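Local coordinates for protein SusD homolog (Bacteroides thetaiotaomicron, PDB 3SGH) that probably binds glycans at the outer membrane of a gut bacterium, as a SusD-like lipoprotein built on an alpha-alpha superhelix, at residues G59-A64 / E442-D447; W184-N189 / V223-Y228. All blocks are in the same frame, centred on the assembly; numbering follows the deposited sequence.

Interaction 1 of 2, residues G59-A64 / E442-D447; sequences GKNIFA and ESMNAD
Selenomethionine Met444 lies against the backbone and side-chain root of Lys60 and reaches on to the amide of Asn61, forming the closely packed half of this loop-to-loop contact. Its CG sits 3.4 Å from Lys60 O and 3.7 Å from Lys60 CB. Bends at chi2 (-73°) and chi3 (-75°) then fold the selenoether back, carrying CE to 3.6 Å from Asn61 OD1. The Asn61 and Met444 side chains cross at about a right angle, and the methyl meets the amide through van der Waals contact. Asn61 is the centre of an inverse gamma turn, closed by a weak bond from Ile62 N to Lys60 O, the same carbonyl that Met444 CG touches.

The other half is polar and watery. Lys60, extended beyond CG, crosses Glu442 at about a right angle, and its NZ forms a salt bridge with Glu442 OE2 at 3.2 Å. The ammonium comes from above the carboxylate, 57° out of its plane. NZ is further bonded to Ala290 O, so the pairing with Glu442 is only part of its grip. With an alanine here, Glu442 would probably lose this charged mate and Ala290 O this donor. A water joins Asn61 OD1, 3.0 Å away, to Met444 O, and Asn67 ND2 also donates to that amide oxygen.

None of the four touching residues is buried, and the contact's centre lies about 22 Å from the centre of the chain, so this is a surface contact; its two segments bury 218 Å² between them. Tyr65 lies beside both Lys60 and Met444, and it shares a backbone hydrogen bond with the latter. The contact thus pins the loop between strand 50-52 and helix 70-73 to the one between helices 424-432 and 461-466.

Interaction 2 of 2, residues W184-N189 / V223-Y228; sequences WLKFAN and VGDSSY
Lys186 and Asp225 form a salt bridge that ties a helix of the SusD-type alpha-alpha superhelix to the short 3-10 turn leading into strand 227-229. Together with the Phe187-Ser227 contact, it holds segment 223-228 against the side of helix 181-198; CA atoms come no nearer than 7.6 Å, between Lys186 and Asp225, so side chains span the gap.

The ionic part rests on one direct bond. Lys186 NZ donates to Asp225 OD1 at 2.9 Å, arriving above the carboxylate, 52° out of its plane. A bend at chi3 (-74°) turns the end of the lysine, whose CE also passes 3.4 Å from Asp225 OD1. The other oxygen, OD2, is linked to the same NZ through a water and accepts from the backbone N of Glu221 and of Ser222. These bonds use both ends of the carboxylate and are likely to fix its rotation while stabilising its negative charge.

The apolar part is buried. Phe187 CE2 and CD2 both approach Ser227 CB at 3.8 Å, meeting it obliquely. One face of the phenylalanine ring carries Trp184 CZ3, 4.0 Å above its plane and offset toward the rim, and Tyr28 meets the ring with its plane at about 90°. Leu107 of helix 100-120 and Val316 of strand 314-317 also touch Phe187, placing it where helices meet the two-stranded antiparallel sheet of strands 227-229 and 314-317.

Backbone hydrogen bonds of Ser227 with Val316 and Met317 tie its strand into that sheet, while its hydroxyl OG lies 4.0 Å from Phe187 CE2.

In the fold
Interactions 1 and 2 lie on opposite sides of the chain's centre. Their own centres are 37 Å apart and their nearest atoms about 23 Å apart, so neither touches the other. In sequence they are nested: both segments of interaction 2 fall within the 377 residues separating 59-64 from 442-447. Interaction 1 lies about 22 Å from the chain centre and joins surface loops far apart in sequence, whereas interaction 2 lies about 16 Å from it and closes a local span of 33 residues, 23 of them helical. Each has a lysine-carboxylate salt bridge met from above the carboxylate plane, but three of four touching residues are buried in interaction 2 and none in interaction 1.

Interaction 1 of 2, residues G59-A64 / E442-D447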
ATOM      1  N   GLY A  59      17.554  -5.131  18.662  1.00 18.35           N
ATOM      2  CA  GLY A  59      18.658  -5.192  17.690  1.00 18.52           C
ATOM      3  C   GLY A  59      18.128  -5.441  16.282  1.00 17.45           C
ATOM      4  O   GLY A  59      17.285  -4.707  15.819  1.00 18.14           O
ATOM      5  N   LYS A  60      18.606  -6.481  15.612  1.00 16.25           N
ATOM      6  CA  LYS A  60      18.190  -6.813  14.254  1.00 15.83           C
ATOM      7  C   LYS A  60      17.004  -7.801  14.167  1.00 16.37           C
ATOM      8  O   LYS A  60      16.623  -8.207  13.070  1.00 17.39           O
ATOM      9  CB  LYS A  60      19.377  -7.351  13.465  1.00 15.95           C
ATOM     10  CG  LYS A  60      20.453  -6.299  13.317  1.00 16.28           C
ATOM     11  CD  LYS A  60      21.616  -6.739  12.376  1.00 18.01           C
ATOM     12  CE  LYS A  60      22.663  -5.644  12.224  1.00 17.12           C
ATOM     13  NZ  LYS A  60      23.819  -6.126  11.464  1.00 18.38           N
ATOM     14  N   ASN A  61      16.453  -8.186  15.318  1.00 16.70           N
ATOM     15  CA  ASN A  61      15.245  -9.039  15.335  1.00 16.32           C
ATOM     16  C   ASN A  61      14.010  -8.159  15.267  1.00 15.84           C
ATOM     17  O   ASN A  61      13.221  -8.041  16.210  1.00 15.94           O
ATOM     18  CB  ASN A  61      15.254  -9.980  16.532  1.00 18.13           C
ATOM     19  CG  ASN A  61      16.269 -11.078  16.347  1.00 18.66           C
ATOM     20  OD1 ASN A  61      16.224 -11.782  15.341  1.00 21.95           O
ATOM     21  ND2 ASN A  61      17.247 -11.176  17.264  1.00 19.43           N
ATOM     22  N   ILE A  62      13.849  -7.600  14.083  1.00 15.37           N
ATOM     23  CA  ILE A  62      12.799  -6.616  13.772  1.00 14.39           C
ATOM     24  C   ILE A  62      12.378  -6.792  12.338  1.00 14.89           C
ATOM     25  O   ILE A  62      13.028  -7.549  11.580  1.00 15.56           O
ATOM     26  CB  ILE A  62      13.262  -5.134  14.033  1.00 13.46           C
ATOM     27  CG1 ILE A  62      14.500  -4.777  13.211  1.00 13.87           C
ATOM     28  CG2 ILE A  62      13.493  -4.858  15.570  1.00 14.02           C
ATOM     29  CD1 ILE A  62      15.027  -3.357  13.425  1.00 14.91           C
ATOM     30  N   PHE A  63      11.282  -6.148  11.940  1.00 14.12           N
ATOM     31  CA  PHE A  63      10.757  -6.308  10.582  1.00 15.13           C
ATOM     32  C   PHE A  63      11.817  -6.065   9.514  1.00 14.10           C
ATOM     33  O   PHE A  63      11.828  -6.731   8.495  1.00 15.24           O
ATOM     34  CB  PHE A  63       9.580  -5.325  10.320  1.00 15.08           C
ATOM     35  CG  PHE A  63       8.211  -5.906  10.575  1.00 13.62           C
ATOM     36  CD1 PHE A  63       7.777  -7.026   9.889  1.00 15.01           C
ATOM     37  CD2 PHE A  63       7.354  -5.321  11.492  1.00 16.36           C
ATOM     38  CE1 PHE A  63       6.503  -7.551  10.104  1.00 17.13           C
ATOM     39  CE2 PHE A  63       6.092  -5.833  11.674  1.00 15.00           C
ATOM     40  CZ  PHE A  63       5.682  -6.957  10.995  1.00 15.56           C
ATOM     41  N   ALA A  64      12.679  -5.073   9.731  1.00 13.64           N
ATOM     42  CA  ALA A  64      13.577  -4.629   8.635  1.00 14.60           C
ATOM     43  C   ALA A  64      14.490  -5.727   8.166  1.00 14.78           C
ATOM     44  O   ALA A  64      14.935  -5.699   7.017  1.00 16.57           O
ATOM     45  CB  ALA A  64      14.404  -3.389   9.050  1.00 14.02           C
ATOM     46  N   GLU A 442      21.022  -7.896   5.524  1.00 17.82           N
ATOM     47  CA  GLU A 442      21.036  -9.320   5.833  1.00 19.77           C
ATOM     48  C   GLU A 442      19.651  -9.735   6.299  1.00 18.92           C
ATOM     49  O   GLU A 442      18.909  -8.913   6.831  1.00 18.09           O
ATOM     50  CB  GLU A 442      22.055  -9.651   6.925  1.00 20.88           C
ATOM     51  CG  GLU A 442      21.657  -9.166   8.296  1.00 25.12           C
ATOM     52  CD  GLU A 442      22.751  -9.383   9.349  1.00 31.55           C
ATOM     53  OE1 GLU A 442      22.662 -10.351  10.136  1.00 36.56           O
ATOM     54  OE2 GLU A 442      23.692  -8.583   9.375  1.00 32.32           O
ATOM     55  N   SER A 443      19.349 -11.015   6.148  1.00 19.02           N
ATOM     56  CA  SER A 443      18.171 -11.589   6.734  1.00 18.80           C
ATOM     57  C   SER A 443      18.519 -12.216   8.069  1.00 18.87           C
ATOM     58  O   SER A 443      19.479 -12.970   8.191  1.00 18.91           O
ATOM     59  CB  SER A 443      17.549 -12.642   5.818  1.00 19.00           C
ATOM     60  OG  SER A 443      16.506 -13.341   6.491  1.00 19.37           O
HETATM   61  N   MSE A 444      17.665 -11.951   9.039  1.00 18.07           N
HETATM   62  CA  MSE A 444      17.738 -12.558  10.379  1.00 18.64           C
HETATM   63  C   MSE A 444      16.721 -13.711  10.564  1.00 18.70           C
HETATM   64  O   MSE A 444      16.486 -14.204  11.698  1.00 19.94           O
HETATM   65  CB  MSE A 444      17.541 -11.480  11.438  1.00 17.57           C
HETATM   66  CG  MSE A 444      18.620 -10.439  11.520  1.00 18.54           C
HETATM   67 SE   MSE A 444      20.204 -11.215  12.324  0.75 19.53          SE
HETATM   68  CE  MSE A 444      19.571 -11.270  14.131  1.00 24.15           C
ATOM     69  N   ASN A 445      16.147 -14.156   9.436  1.00 18.84           N
ATOM     70  CA  ASN A 445      15.144 -15.220   9.404  1.00 18.95           C
ATOM     71  C   ASN A 445      15.631 -16.296   8.447  1.00 19.85           C
ATOM     72  O   ASN A 445      15.928 -16.024   7.294  1.00 19.23           O
ATOM     73  CB  ASN A 445      13.814 -14.648   8.912  1.00 19.51           C
ATOM     74  CG  ASN A 445      12.653 -15.631   9.020  1.00 21.42           C
ATOM     75  OD1 ASN A 445      12.461 -16.492   8.168  1.00 24.81           O
ATOM     76  ND2 ASN A 445      11.856 -15.479  10.047  1.00 19.42           N
ATOM     77  N   ALA A 446      15.660 -17.532   8.927  1.00 21.44           N
ATOM     78  CA  ALA A 446      16.125 -18.648   8.126  1.00 22.43           C
ATOM     79  C   ALA A 446      15.254 -18.965   6.927  1.00 21.88           C
ATOM     80  O   ALA A 446      15.713 -19.620   5.989  1.00 22.45           O
ATOM     81  CB  ALA A 446      16.239 -19.888   9.006  1.00 23.27           C
ATOM     82  N   ASP A 447      14.002 -18.535   6.943  1.00 21.25           N
ATOM     83  CA  ASP A 447      13.112 -18.789   5.831  1.00 20.98           C
ATOM     84  C   ASP A 447      13.060 -17.686   4.775  1.00 20.41           C
ATOM     85  O   ASP A 447      12.378 -17.854   3.748  1.00 20.56           O
ATOM     86  CB  ASP A 447      11.701 -19.053   6.325  1.00 21.44           C
ATOM     87  CG  ASP A 447      11.575 -20.331   7.125  1.00 24.55           C
ATOM     88  OD1 ASP A 447      12.468 -21.194   7.061  1.00 28.36           O
ATOM     89  OD2 ASP A 447      10.568 -20.466   7.847  1.00 27.49           O
TER
HETATM   90  O   HOH W   1      23.908  -6.384   8.324  1.00 29.57           O
HETATM   91  O   HOH W   2      17.609 -14.158  14.247  1.00 37.99           O

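Interaction 2 of 2, residues W184-N189 / V223-Y228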
ATOM      1  N   TRP A 184     -17.127   8.264  -4.446  1.00 16.78           N
ATOM      2  CA  TRP A 184     -16.984   6.924  -3.897  1.00 16.03           C
ATOM      3  C   TRP A 184     -17.083   5.826  -4.965  1.00 15.82           C
ATOM      4  O   TRP A 184     -16.441   4.773  -4.860  1.00 17.31           O
ATOM      5  CB  TRP A 184     -17.968   6.644  -2.784  1.00 16.19           C
ATOM      6  CG  TRP A 184     -17.609   7.264  -1.483  1.00 16.02           C
ATOM      7  CD1 TRP A 184     -18.239   8.297  -0.881  1.00 16.18           C
ATOM      8  CD2 TRP A 184     -16.523   6.894  -0.623  1.00 16.77           C
ATOM      9  NE1 TRP A 184     -17.636   8.592   0.323  1.00 17.65           N
ATOM     10  CE2 TRP A 184     -16.567   7.753   0.497  1.00 16.61           C
ATOM     11  CE3 TRP A 184     -15.528   5.909  -0.688  1.00 17.96           C
ATOM     12  CZ2 TRP A 184     -15.659   7.660   1.539  1.00 18.33           C
ATOM     13  CZ3 TRP A 184     -14.609   5.836   0.347  1.00 17.59           C
ATOM     14  CH2 TRP A 184     -14.691   6.707   1.444  1.00 17.99           C
ATOM     15  N   LEU A 185     -17.868   6.061  -6.004  1.00 15.93           N
ATOM     16  CA  LEU A 185     -18.028   5.031  -7.049  1.00 16.83           C
ATOM     17  C   LEU A 185     -16.724   4.860  -7.809  1.00 16.47           C
ATOM     18  O   LEU A 185     -16.330   3.745  -8.105  1.00 16.53           O
ATOM     19  CB  LEU A 185     -19.178   5.410  -7.994  1.00 16.67           C
ATOM     20  CG  LEU A 185     -19.573   4.347  -9.035  1.00 20.20           C
ATOM     21  CD1 LEU A 185     -20.143   3.111  -8.391  1.00 19.21           C
ATOM     22  CD2 LEU A 185     -20.596   4.973 -10.064  1.00 19.74           C
ATOM     23  N   LYS A 186     -16.069   5.963  -8.150  1.00 15.56           N
ATOM     24  CA  LYS A 186     -14.765   5.924  -8.794  1.00 15.10           C
ATOM     25  C   LYS A 186     -13.745   5.267  -7.886  1.00 14.88           C
ATOM     26  O   LYS A 186     -12.948   4.446  -8.343  1.00 15.07           O
ATOM     27  CB  LYS A 186     -14.307   7.339  -9.227  1.00 15.85           C
ATOM     28  CG  LYS A 186     -15.078   7.867 -10.423  1.00 16.93           C
ATOM     29  CD  LYS A 186     -14.620   9.277 -10.837  1.00 21.21           C
ATOM     30  CE  LYS A 186     -15.149  10.295  -9.822  1.00 23.05           C
ATOM     31  NZ  LYS A 186     -15.400  11.692 -10.317  1.00 29.08           N
ATOM     32  N   PHE A 187     -13.796   5.618  -6.593  1.00 15.41           N
ATOM     33  CA  PHE A 187     -12.908   4.991  -5.576  1.00 15.09           C
ATOM     34  C   PHE A 187     -13.115   3.476  -5.578  1.00 15.30           C
ATOM     35  O   PHE A 187     -12.140   2.675  -5.659  1.00 14.24           O
ATOM     36  CB  PHE A 187     -13.181   5.575  -4.190  1.00 15.16           C
ATOM     37  CG  PHE A 187     -12.319   5.002  -3.101  1.00 15.28           C
ATOM     38  CD1 PHE A 187     -12.698   3.824  -2.459  1.00 14.42           C
ATOM     39  CD2 PHE A 187     -11.206   5.699  -2.640  1.00 15.18           C
ATOM     40  CE1 PHE A 187     -11.908   3.268  -1.412  1.00 17.93           C
ATOM     41  CE2 PHE A 187     -10.407   5.170  -1.609  1.00 16.42           C
ATOM     42  CZ  PHE A 187     -10.771   3.939  -0.982  1.00 16.19           C
ATOM     43  N   ALA A 188     -14.374   3.069  -5.534  1.00 14.49           N
ATOM     44  CA  ALA A 188     -14.704   1.656  -5.468  1.00 14.95           C
ATOM     45  C   ALA A 188     -14.232   0.885  -6.722  1.00 15.34           C
ATOM     46  O   ALA A 188     -13.699  -0.222  -6.611  1.00 14.51           O
ATOM     47  CB  ALA A 188     -16.193   1.449  -5.216  1.00 15.97           C
ATOM     48  N   ASN A 189     -14.462   1.450  -7.900  1.00 15.43           N
ATOM     49  CA  ASN A 189     -13.988   0.821  -9.147  1.00 14.86           C
ATOM     50  C   ASN A 189     -12.483   0.799  -9.259  1.00 15.09           C
ATOM     51  O   ASN A 189     -11.917  -0.160  -9.788  1.00 15.24           O
ATOM     52  CB  ASN A 189     -14.640   1.482 -10.365  1.00 15.11           C
ATOM     53  CG  ASN A 189     -16.062   0.968 -10.583  1.00 15.71           C
ATOM     54  OD1 ASN A 189     -16.263  -0.222 -10.783  1.00 18.68           O
ATOM     55  ND2 ASN A 189     -17.044   1.863 -10.528  1.00 17.01           N
ATOM     56  N   VAL A 223      -7.144  14.658 -10.500  1.00 18.65           N
ATOM     57  CA  VAL A 223      -6.650  14.856  -9.115  1.00 18.90           C
ATOM     58  C   VAL A 223      -7.759  15.143  -8.101  1.00 18.57           C
ATOM     59  O   VAL A 223      -7.623  14.775  -6.933  1.00 19.84           O
ATOM     60  CB  VAL A 223      -5.510  15.913  -9.020  1.00 19.64           C
ATOM     61  CG1 VAL A 223      -4.289  15.428  -9.780  1.00 19.21           C
ATOM     62  CG2 VAL A 223      -5.962  17.284  -9.508  1.00 21.13           C
ATOM     63  N   GLY A 224      -8.861  15.749  -8.542  1.00 18.10           N
ATOM     64  CA  GLY A 224     -10.015  16.005  -7.663  1.00 19.26           C
ATOM     65  C   GLY A 224     -10.720  14.739  -7.205  1.00 18.61           C
ATOM     66  O   GLY A 224     -11.558  14.769  -6.319  1.00 19.72           O
ATOM     67  N   ASP A 225     -10.391  13.621  -7.836  1.00 17.33           N
ATOM     68  CA  ASP A 225     -10.954  12.344  -7.473  1.00 17.26           C
ATOM     69  C   ASP A 225     -10.210  11.621  -6.331  1.00 16.72           C
ATOM     70  O   ASP A 225     -10.738  10.672  -5.720  1.00 16.15           O
ATOM     71  CB  ASP A 225     -10.954  11.420  -8.699  1.00 18.66           C
ATOM     72  CG  ASP A 225     -11.841  11.916  -9.841  1.00 19.31           C
ATOM     73  OD1 ASP A 225     -12.760  12.702  -9.598  1.00 18.66           O
ATOM     74  OD2 ASP A 225     -11.626  11.492 -11.019  1.00 19.06           O
ATOM     75  N   SER A 226      -8.973  12.032  -6.073  1.00 15.88           N
ATOM     76  CA  SER A 226      -8.131  11.368  -5.097  1.00 14.69           C
ATOM     77  C   SER A 226      -8.745  11.423  -3.716  1.00 15.85           C
ATOM     78  O   SER A 226      -9.410  12.400  -3.366  1.00 15.73           O
ATOM     79  CB  SER A 226      -6.751  12.036  -5.061  1.00 14.91           C
ATOM     80  OG  SER A 226      -6.086  11.841  -6.345  1.00 14.40           O
ATOM     81  N   SER A 227      -8.495  10.388  -2.922  1.00 15.44           N
ATOM     82  CA  SER A 227      -9.020  10.288  -1.566  1.00 15.42           C
ATOM     83  C   SER A 227      -7.956  10.565  -0.528  1.00 15.03           C
ATOM     84  O   SER A 227      -6.878   9.897  -0.526  1.00 14.13           O
ATOM     85  CB  SER A 227      -9.557   8.873  -1.308  1.00 16.56           C
ATOM     86  OG  SER A 227     -10.013   8.768   0.027  1.00 17.29           O
ATOM     87  N   TYR A 228      -8.296  11.498   0.361  1.00 14.75           N
ATOM     88  CA  TYR A 228      -7.503  11.829   1.565  1.00 15.44           C
ATOM     89  C   TYR A 228      -8.376  11.817   2.847  1.00 16.34           C
ATOM     90  O   TYR A 228      -9.560  12.141   2.797  1.00 16.90           O
ATOM     91  CB  TYR A 228      -6.946  13.207   1.458  1.00 15.53           C
ATOM     92  CG  TYR A 228      -5.896  13.441   0.400  1.00 14.64           C
ATOM     93  CD1 TYR A 228      -6.273  13.735  -0.901  1.00 14.97           C
ATOM     94  CD2 TYR A 228      -4.551  13.465   0.718  1.00 16.66           C
ATOM     95  CE1 TYR A 228      -5.317  13.973  -1.894  1.00 17.11           C
ATOM     96  CE2 TYR A 228      -3.590  13.778  -0.248  1.00 16.50           C
ATOM     97  CZ  TYR A 228      -3.988  14.016  -1.553  1.00 17.54           C
ATOM     98  OH  TYR A 228      -3.064  14.297  -2.531  1.00 17.34           O
TER
HETATM   99  O   HOH W   3     -13.476  12.063 -12.813  1.00 22.22           O